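Sarcosine oxidase (PDB 1Y56) probably oxidises L-proline as the flavin-bearing beta subunit of a dehydrogenase complex that contains FAD, FMN and ATP. Local coordinates at residues Thr311-Glu323 / Val361-Arg375. Numbering follows the deposited sequence.
Sequences TPDSNPAIGRIEE and VEWYDPYRFERGELR
Strands 317-318 and 320-321, which pair antiparallel with strand 327-331 in the FAD-binding Rossmann-type domain, are packed against by the segment 361-375, the last part of the modelled chain. The loop 311-316 ahead of them takes the charged part of the contact. Arg-368 grips Asp-313 side-on. Its NE lies 2.7 Å from Asp-313 OD1, and its NH2 lies 3.1 Å from Asp-313 OD2. Each oxygen uses its syn lone pair, and the two flat groups are nearly coplanar, 11° apart. The arginine chain runs extended from CG to NE (chi2 -177°), which carries the guanidinium out to the loop. There NH2 also donates to Pro-316 O from above the carbonyl plane, at 2.8 Å. Replacement of Arg-368 by a leucine would probably leave the Asp-313 carboxylate without its charge partner and Pro-316 O without this donor. Asp-313 is held from two more directions. Arg-375 N donates to OD1 on the anti side, and Asn-315 N closes an Asx turn on OD2. The Phe-369 ring packs against Pro-312, with CE1 3.8 Å from Pro-312 CD. Further along, Ile-318 N donates to Tyr-364 O at 2.8 Å. The Tyr-364 ring lies alongside Pro-316, and its hydroxyl bonds Asn-60 of helix 58-78. A water donates to both Ile-318 O and Val-361 O. Pro-366 fits against Gly-319 and meets Ile-321 CD1 through its CB, 3.7 Å away. At the far end Tyr-367 OH accepts from Glu-322 N in a nearly straight bond (176°) and donates to Glu-323 OE1 at 2.6 Å, from above the carboxylate plane.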
loop_
_atom_site.group_PDB
_atom_site.type_symbol
_atom_site.label_atom_id
_atom_site.label_comp_id
_atom_site.label_asym_id
_atom_site.label_seq_id
_atom_site.Cartn_x
_atom_site.Cartn_y
_atom_site.Cartn_z
ATOM N N THR B 311 39.692 30.270 -7.438
ATOM C CA THR B 311 40.847 30.261 -6.542
ATOM C C THR B 311 40.936 31.604 -5.817
ATOM O O THR B 311 40.297 32.578 -6.236
ATOM C CB THR B 311 42.162 30.037 -7.292
ATOM O OG1 THR B 311 42.350 31.085 -8.251
ATOM C CG2 THR B 311 42.176 28.678 -7.978
ATOM N N PRO B 312 41.731 31.674 -4.733
ATOM C CA PRO B 312 41.867 32.901 -3.951
ATOM C C PRO B 312 42.357 34.115 -4.736
ATOM O O PRO B 312 42.095 35.249 -4.327
ATOM C CB PRO B 312 42.893 32.526 -2.888
ATOM C CG PRO B 312 42.781 31.071 -2.770
ATOM C CD PRO B 312 42.527 30.584 -4.151
ATOM N N ASP B 313 43.062 33.889 -5.841
ATOM C CA ASP B 313 43.526 34.999 -6.668
ATOM C C ASP B 313 42.914 34.984 -8.067
ATOM O O ASP B 313 43.468 35.568 -8.990
ATOM C CB ASP B 313 45.057 35.053 -6.728
ATOM C CG ASP B 313 45.671 33.827 -7.389
ATOM O OD1 ASP B 313 46.916 33.674 -7.311
ATOM O OD2 ASP B 313 44.930 33.013 -7.983
ATOM N N SER B 314 41.778 34.312 -8.229
ATOM C CA SER B 314 41.090 34.270 -9.526
ATOM C C SER B 314 41.943 33.860 -10.730
ATOM O O SER B 314 41.612 34.211 -11.857
ATOM C CB SER B 314 40.406 35.606 -9.818
ATOM O OG SER B 314 39.260 35.757 -9.001
ATOM N N ASN B 315 43.025 33.124 -10.490
ATOM C CA ASN B 315 43.848 32.553 -11.550
ATOM C C ASN B 315 43.863 31.037 -11.444
ATOM O O ASN B 315 43.807 30.497 -10.346
ATOM C CB ASN B 315 45.281 33.073 -11.472
ATOM C CG ASN B 315 45.429 34.462 -12.053
ATOM O OD1 ASN B 315 45.606 34.628 -13.261
ATOM N ND2 ASN B 315 45.383 35.467 -11.195
ATOM N N PRO B 316 43.931 30.334 -12.584
ATOM C CA PRO B 316 43.956 28.881 -12.510
ATOM C C PRO B 316 45.220 28.312 -11.884
ATOM O O PRO B 316 46.179 29.038 -11.643
ATOM C CB PRO B 316 43.871 28.469 -13.973
ATOM C CG PRO B 316 44.383 29.639 -14.725
ATOM C CD PRO B 316 43.936 30.810 -13.979
ATOM N N ALA B 317 45.180 27.014 -11.601
ATOM C CA ALA B 317 46.359 26.235 -11.252
ATOM C C ALA B 317 46.669 25.339 -12.432
ATOM O O ALA B 317 45.925 24.394 -12.728
ATOM C CB ALA B 317 46.115 25.407 -10.024
ATOM N N ILE B 318 47.755 25.671 -13.123
ATOM C CA ILE B 318 48.173 24.962 -14.310
ATOM C C ILE B 318 49.629 24.636 -14.113
ATOM O O ILE B 318 50.474 25.528 -14.076
ATOM C CB ILE B 318 47.968 25.816 -15.573
ATOM C CG1 ILE B 318 46.490 26.231 -15.692
ATOM C CG2 ILE B 318 48.447 25.063 -16.811
ATOM C CD1 ILE B 318 46.222 27.348 -16.685
ATOM N N GLY B 319 49.916 23.353 -13.947
ATOM C CA GLY B 319 51.293 22.904 -13.787
ATOM C C GLY B 319 51.467 21.422 -13.502
ATOM O O GLY B 319 50.488 20.676 -13.377
ATOM N N ARG B 320 52.729 20.999 -13.431
ATOM C CA ARG B 320 53.082 19.648 -13.006
ATOM C C ARG B 320 53.067 19.577 -11.485
ATOM O O ARG B 320 53.608 20.457 -10.806
ATOM C CB ARG B 320 54.469 19.257 -13.532
ATOM C CG ARG B 320 55.036 17.977 -12.928
ATOM C CD ARG B 320 54.487 16.687 -13.574
ATOM N NE ARG B 320 54.693 15.515 -12.719
ATOM C CZ ARG B 320 55.867 14.916 -12.516
ATOM N NH1 ARG B 320 55.960 13.866 -11.710
ATOM N NH2 ARG B 320 56.961 15.368 -13.109
ATOM N N ILE B 321 52.433 18.540 -10.955
ATOM C CA ILE B 321 52.570 18.219 -9.553
ATOM C C ILE B 321 53.674 17.180 -9.468
ATOM O O ILE B 321 53.589 16.100 -10.069
ATOM C CB ILE B 321 51.261 17.700 -8.960
ATOM C CG1 ILE B 321 50.145 18.743 -9.143
ATOM C CG2 ILE B 321 51.460 17.273 -7.497
ATOM C CD1 ILE B 321 50.388 20.083 -8.463
ATOM N N GLU B 322 54.712 17.530 -8.717
ATOM C CA GLU B 322 55.987 16.816 -8.759
ATOM C C GLU B 322 56.011 15.520 -7.936
ATOM O O GLU B 322 56.685 14.547 -8.307
ATOM C CB GLU B 322 57.110 17.755 -8.310
ATOM C CG GLU B 322 58.414 17.566 -9.064
ATOM C CD GLU B 322 58.392 18.169 -10.472
ATOM O OE1 GLU B 322 57.886 19.304 -10.632
ATOM O OE2 GLU B 322 58.896 17.511 -11.414
ATOM N N GLU B 323 55.270 15.515 -6.830
ATOM C CA GLU B 323 55.300 14.403 -5.876
ATOM C C GLU B 323 54.428 13.220 -6.294
ATOM O O GLU B 323 54.542 12.127 -5.729
ATOM C CB GLU B 323 54.977 14.870 -4.448
ATOM C CG GLU B 323 54.078 16.093 -4.362
ATOM C CD GLU B 323 54.799 17.418 -4.668
ATOM O OE1 GLU B 323 54.125 18.465 -4.695
ATOM O OE2 GLU B 323 56.028 17.428 -4.884
ATOM N N VAL B 361 53.722 30.217 -18.256
ATOM C CA VAL B 361 52.864 29.291 -17.512
ATOM C C VAL B 361 53.091 29.350 -16.003
ATOM O O VAL B 361 52.188 29.020 -15.234
ATOM C CB VAL B 361 52.998 27.822 -18.047
ATOM C CG1 VAL B 361 54.315 27.200 -17.642
ATOM C CG2 VAL B 361 51.844 26.950 -17.591
ATOM N N GLU B 362 54.270 29.797 -15.576
ATOM C CA GLU B 362 54.605 29.802 -14.143
ATOM C C GLU B 362 53.766 30.769 -13.287
ATOM O O GLU B 362 53.688 30.613 -12.072
ATOM C CB GLU B 362 56.122 29.957 -13.892
ATOM C CG GLU B 362 56.765 31.243 -14.425
ATOM C CD GLU B 362 56.935 31.259 -15.955
ATOM O OE1 GLU B 362 57.074 32.378 -16.510
ATOM O OE2 GLU B 362 56.922 30.170 -16.599
ATOM N N TRP B 363 53.111 31.733 -13.927
ATOM C CA TRP B 363 52.151 32.614 -13.240
ATOM C C TRP B 363 51.044 31.801 -12.571
ATOM O O TRP B 363 50.542 32.176 -11.510
ATOM C CB TRP B 363 51.544 33.601 -14.236
ATOM C CG TRP B 363 50.675 34.666 -13.635
ATOM C CD1 TRP B 363 49.309 34.734 -13.685
ATOM C CD2 TRP B 363 51.105 35.839 -12.922
ATOM N NE1 TRP B 363 48.862 35.869 -13.042
ATOM C CE2 TRP B 363 49.941 36.562 -12.563
ATOM C CE3 TRP B 363 52.355 36.346 -12.545
ATOM C CZ2 TRP B 363 49.995 37.760 -11.842
ATOM C CZ3 TRP B 363 52.405 37.538 -11.830
ATOM C CH2 TRP B 363 51.234 38.227 -11.484
ATOM N N TYR B 364 50.692 30.679 -13.205
ATOM C CA TYR B 364 49.606 29.795 -12.770
ATOM C C TYR B 364 50.129 28.621 -11.945
ATOM O O TYR B 364 49.525 27.546 -11.926
ATOM C CB TYR B 364 48.804 29.289 -13.984
ATOM C CG TYR B 364 48.468 30.386 -14.974
ATOM C CD1 TYR B 364 49.106 30.461 -16.216
ATOM C CD2 TYR B 364 47.538 31.372 -14.654
ATOM C CE1 TYR B 364 48.802 31.485 -17.119
ATOM C CE2 TYR B 364 47.232 32.400 -15.546
ATOM C CZ TYR B 364 47.862 32.451 -16.770
ATOM O OH TYR B 364 47.545 33.479 -17.630
ATOM N N ASP B 365 51.251 28.844 -11.258
ATOM C CA ASP B 365 51.904 27.828 -10.438
ATOM C C ASP B 365 50.957 27.240 -9.387
ATOM O O ASP B 365 50.454 27.959 -8.514
ATOM C CB ASP B 365 53.152 28.413 -9.768
ATOM C CG ASP B 365 54.033 27.355 -9.106
ATOM O OD1 ASP B 365 55.064 27.748 -8.534
ATOM O OD2 ASP B 365 53.722 26.143 -9.145
ATOM N N PRO B 366 50.697 25.925 -9.490
ATOM C CA PRO B 366 49.962 25.131 -8.511
ATOM C C PRO B 366 50.481 25.299 -7.090
ATOM O O PRO B 366 49.712 25.191 -6.137
ATOM C CB PRO B 366 50.230 23.703 -8.967
ATOM C CG PRO B 366 50.398 23.813 -10.425
ATOM C CD PRO B 366 51.096 25.114 -10.655
ATOM N N TYR B 367 51.775 25.558 -6.953
ATOM C CA TYR B 367 52.381 25.673 -5.635
ATOM C C TYR B 367 52.273 27.065 -5.004
ATOM O O TYR B 367 52.619 27.250 -3.832
ATOM C CB TYR B 367 53.838 25.203 -5.677
ATOM C CG TYR B 367 53.969 23.736 -6.003
ATOM C CD1 TYR B 367 53.762 22.756 -5.023
ATOM C CD2 TYR B 367 54.292 23.323 -7.288
ATOM C CE1 TYR B 367 53.881 21.398 -5.323
ATOM C CE2 TYR B 367 54.418 21.972 -7.594
ATOM C CZ TYR B 367 54.211 21.013 -6.613
ATOM O OH TYR B 367 54.329 19.675 -6.946
ATOM N N ARG B 368 51.774 28.037 -5.753
ATOM C CA ARG B 368 51.797 29.407 -5.256
ATOM C C ARG B 368 51.052 29.596 -3.942
ATOM O O ARG B 368 51.413 30.460 -3.154
ATOM C CB ARG B 368 51.317 30.413 -6.317
ATOM C CG ARG B 368 49.834 30.423 -6.633
ATOM C CD ARG B 368 49.559 31.421 -7.746
ATOM N NE ARG B 368 48.165 31.444 -8.190
ATOM C CZ ARG B 368 47.627 30.579 -9.049
ATOM N NH1 ARG B 368 48.348 29.587 -9.558
ATOM N NH2 ARG B 368 46.357 30.701 -9.395
ATOM N N PHE B 369 50.029 28.778 -3.707
ATOM C CA PHE B 369 49.084 29.029 -2.617
ATOM C C PHE B 369 49.644 28.638 -1.262
ATOM O O PHE B 369 49.504 29.393 -0.295
ATOM C CB PHE B 369 47.753 28.319 -2.863
ATOM C CG PHE B 369 47.132 28.636 -4.185
ATOM C CD1 PHE B 369 46.569 29.880 -4.421
ATOM C CD2 PHE B 369 47.110 27.683 -5.198
ATOM C CE1 PHE B 369 45.997 30.179 -5.646
ATOM C CE2 PHE B 369 46.536 27.969 -6.433
ATOM C CZ PHE B 369 45.974 29.217 -6.656
ATOM N N GLU B 370 50.270 27.464 -1.199
ATOM C CA GLU B 370 50.932 27.025 0.017
ATOM C C GLU B 370 52.138 27.911 0.280
ATOM O O GLU B 370 52.360 28.320 1.414
ATOM C CB GLU B 370 51.311 25.540 -0.028
ATOM C CG GLU B 370 52.588 25.183 -0.777
ATOM C CD GLU B 370 52.892 23.681 -0.759
ATOM O OE1 GLU B 370 53.890 23.275 -1.394
ATOM O OE2 GLU B 370 52.141 22.902 -0.122
ATOM N N ARG B 371 52.887 28.237 -0.770
ATOM C CA ARG B 371 53.994 29.180 -0.657
ATOM C C ARG B 371 53.569 30.582 -0.215
ATOM O O ARG B 371 54.420 31.430 0.017
ATOM C CB ARG B 371 54.744 29.285 -1.984
ATOM C CG ARG B 371 56.118 28.623 -1.994
ATOM C CD ARG B 371 56.126 27.207 -2.608
ATOM N NE ARG B 371 56.081 27.165 -4.083
ATOM C CZ ARG B 371 56.279 28.190 -4.930
ATOM N NH1 ARG B 371 56.189 27.972 -6.238
ATOM N NH2 ARG B 371 56.567 29.423 -4.502
ATOM N N GLY B 372 52.262 30.830 -0.121
ATOM C CA GLY B 372 51.730 32.156 0.216
ATOM C C GLY B 372 51.768 33.219 -0.883
ATOM O O GLY B 372 51.460 34.379 -0.628
ATOM N N GLU B 373 52.115 32.837 -2.111
ATOM C CA GLU B 373 52.297 33.810 -3.203
ATOM C C GLU B 373 51.097 33.979 -4.153
ATOM O O GLU B 373 51.082 33.419 -5.250
ATOM C CB GLU B 373 53.552 33.468 -4.005
ATOM C CG GLU B 373 54.810 33.403 -3.160
ATOM C CD GLU B 373 55.968 32.740 -3.888
ATOM O OE1 GLU B 373 57.134 33.060 -3.545
ATOM O OE2 GLU B 373 55.710 31.909 -4.800
ATOM N N LEU B 374 50.112 34.768 -3.730
ATOM C CA LEU B 374 48.942 35.069 -4.562
ATOM C C LEU B 374 49.244 36.175 -5.575
ATOM O O LEU B 374 49.973 37.125 -5.285
ATOM C CB LEU B 374 47.724 35.466 -3.704
ATOM C CG LEU B 374 47.120 34.532 -2.641
ATOM C CD1 LEU B 374 45.799 35.092 -2.100
ATOM C CD2 LEU B 374 46.917 33.120 -3.171
ATOM N N ARG B 375 48.656 36.056 -6.758
ATOM C CA ARG B 375 48.907 36.999 -7.844
ATOM C C ARG B 375 48.012 38.231 -7.737
ATOM O O ARG B 375 46.896 38.146 -7.245
ATOM C CB ARG B 375 48.721 36.296 -9.191
ATOM C CG ARG B 375 49.469 34.967 -9.318
ATOM C CD ARG B 375 50.970 35.183 -9.365
ATOM N NE ARG B 375 51.695 34.025 -9.892
ATOM C CZ ARG B 375 52.705 33.416 -9.272
ATOM N NH1 ARG B 375 53.308 32.372 -9.839
ATOM N NH2 ARG B 375 53.121 33.851 -8.089
HETATM O O HOH W 1 52.901 26.698 -13.880
#